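Side-chain contact in 4-hydroxy-tetrahydrodipicolinate synthase (Aquifex aeolicus, PDB 2EHH), which probably catalyses the condensation of pyruvate with aspartate semialdehyde to 4-hydroxy-tetrahydrodipicolinate, a step of lysine biosynthesis: residues A[25-28]-A[29-33]. Sequence-based numbering, arbitrary orientation.
Sequences NLIE and FHVDN
His-30 turns its imidazole back along the helix onto the carbonyl of Leu-26, one turn earlier. Two donors grip that oxygen. His-30 N bonds to Leu-26 O at 3.2 Å, and His-30 ND1 reaches Leu-26 O at 3.1 Å. They arrive from opposite faces of the carbonyl plane, and the ring nitrogen lies well above it. The ring bond, donated by ND1, is bent, with an N-H...O angle of 141°. CG of His-30 lies beside its own backbone N (chi1 -75°), which brings ND1 back to this oxygen. NE2 makes a weak hydrogen bond to Asn-207 O. If both ring bonds hold, the imidazole may carry two protons and a positive charge. Phe-29 CD2 sits over one face of the His-30 ring, 3.8 Å above its plane and offset toward the rim.

Phe-29 N and Val-31 N continue the helix by bonding to Asn-25 O and Ile-27 O. Asp-32 N closes the last turn on Glu-28 O at 3.0 Å. Asn-33 ND2 donates to Phe-29 O at 2.7 Å.

Apolar contact is light. Val-31 CG2 lies 4.4 Å from Ile-27 CG2.

Glu-28 OE1 forms a salt bridge with Arg-69.

Ile-27 packs on helix 52-66, while Phe-29 and His-30 touch Pro-211 of helix 211-223. This is the C-terminal end of helix 20-31, an outer helix of the TIM barrel between strands 4-8 and 37-40.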
loop_
_atom_site.group_PDB
_atom_site.type_symbol
_atom_site.label_atom_id
_atom_site.label_comp_id
_atom_site.label_asym_id
_atom_site.label_seq_id
_atom_site.Cartn_x
_atom_site.Cartn_y
_atom_site.Cartn_z
ATOM N N ASN A 25 -14.757 -33.425 -20.011
ATOM C CA ASN A 25 -16.103 -33.254 -19.480
ATOM C C ASN A 25 -16.351 -31.814 -19.042
ATOM O O ASN A 25 -17.472 -31.313 -19.111
ATOM C CB ASN A 25 -16.334 -34.216 -18.318
ATOM C CG ASN A 25 -16.472 -35.657 -18.784
ATOM O OD1 ASN A 25 -15.544 -36.229 -19.350
ATOM N ND2 ASN A 25 -17.639 -36.242 -18.557
ATOM N N LEU A 26 -15.289 -31.153 -18.598
ATOM C CA LEU A 26 -15.367 -29.763 -18.168
ATOM C C LEU A 26 -15.717 -28.924 -19.402
ATOM O O LEU A 26 -16.526 -27.996 -19.337
ATOM C CB LEU A 26 -14.013 -29.335 -17.596
ATOM C CG LEU A 26 -13.906 -28.756 -16.182
ATOM C CD1 LEU A 26 -14.853 -29.459 -15.221
ATOM C CD2 LEU A 26 -12.450 -28.881 -15.721
ATOM N N ILE A 27 -15.108 -29.263 -20.535
ATOM C CA ILE A 27 -15.371 -28.539 -21.770
ATOM C C ILE A 27 -16.830 -28.703 -22.201
ATOM O O ILE A 27 -17.482 -27.731 -22.572
ATOM C CB ILE A 27 -14.423 -29.009 -22.892
ATOM C CG1 ILE A 27 -12.990 -28.593 -22.542
ATOM C CG2 ILE A 27 -14.842 -28.406 -24.228
ATOM C CD1 ILE A 27 -11.945 -28.989 -23.569
ATOM N N GLU A 28 -17.337 -29.929 -22.144
ATOM C CA GLU A 28 -18.725 -30.195 -22.518
ATOM C C GLU A 28 -19.654 -29.461 -21.556
ATOM O O GLU A 28 -20.697 -28.939 -21.950
ATOM C CB GLU A 28 -19.002 -31.701 -22.462
ATOM C CG GLU A 28 -18.117 -32.511 -23.395
ATOM C CD GLU A 28 -18.367 -32.193 -24.859
ATOM O OE1 GLU A 28 -17.443 -32.394 -25.672
ATOM O OE2 GLU A 28 -19.485 -31.750 -25.198
ATOM N N PHE A 29 -19.265 -29.432 -20.285
ATOM C CA PHE A 29 -20.036 -28.752 -19.251
ATOM C C PHE A 29 -20.300 -27.309 -19.676
ATOM O O PHE A 29 -21.427 -26.815 -19.588
ATOM C CB PHE A 29 -19.254 -28.784 -17.932
ATOM C CG PHE A 29 -19.907 -28.035 -16.800
ATOM C CD1 PHE A 29 -21.154 -28.416 -16.312
ATOM C CD2 PHE A 29 -19.247 -26.972 -16.188
ATOM C CE1 PHE A 29 -21.731 -27.752 -15.230
ATOM C CE2 PHE A 29 -19.814 -26.302 -15.105
ATOM C CZ PHE A 29 -21.058 -26.692 -14.623
ATOM N N HIS A 30 -19.261 -26.631 -20.152
ATOM C CA HIS A 30 -19.422 -25.244 -20.563
ATOM C C HIS A 30 -20.135 -25.066 -21.890
ATOM O O HIS A 30 -20.822 -24.068 -22.096
ATOM C CB HIS A 30 -18.070 -24.532 -20.569
ATOM C CG HIS A 30 -17.585 -24.209 -19.192
ATOM N ND1 HIS A 30 -16.692 -25.007 -18.512
ATOM C CD2 HIS A 30 -17.978 -23.252 -18.318
ATOM C CE1 HIS A 30 -16.558 -24.558 -17.276
ATOM N NE2 HIS A 30 -17.328 -23.495 -17.132
ATOM N N VAL A 31 -19.985 -26.031 -22.789
ATOM C CA VAL A 31 -20.667 -25.939 -24.072
ATOM C C VAL A 31 -22.180 -25.958 -23.840
ATOM O O VAL A 31 -22.911 -25.156 -24.411
ATOM C CB VAL A 31 -20.286 -27.114 -25.013
ATOM C CG1 VAL A 31 -21.214 -27.133 -26.228
ATOM C CG2 VAL A 31 -18.845 -26.965 -25.473
ATOM N N ASP A 32 -22.659 -26.858 -22.991
ATOM C CA ASP A 32 -24.097 -26.909 -22.772
ATOM C C ASP A 32 -24.631 -26.017 -21.656
ATOM O O ASP A 32 -25.797 -26.118 -21.289
ATOM C CB ASP A 32 -24.556 -28.361 -22.579
ATOM C CG ASP A 32 -23.829 -29.068 -21.460
ATOM O OD1 ASP A 32 -23.785 -30.321 -21.486
ATOM O OD2 ASP A 32 -23.312 -28.379 -20.556
ATOM N N ASN A 33 -23.792 -25.132 -21.128
ATOM C CA ASN A 33 -24.247 -24.224 -20.084
ATOM C C ASN A 33 -24.151 -22.753 -20.474
ATOM O O ASN A 33 -24.213 -21.871 -19.617
ATOM C CB ASN A 33 -23.502 -24.482 -18.774
ATOM C CG ASN A 33 -24.137 -25.592 -17.963
ATOM O OD1 ASN A 33 -25.298 -25.493 -17.559
ATOM N ND2 ASN A 33 -23.386 -26.661 -17.727
#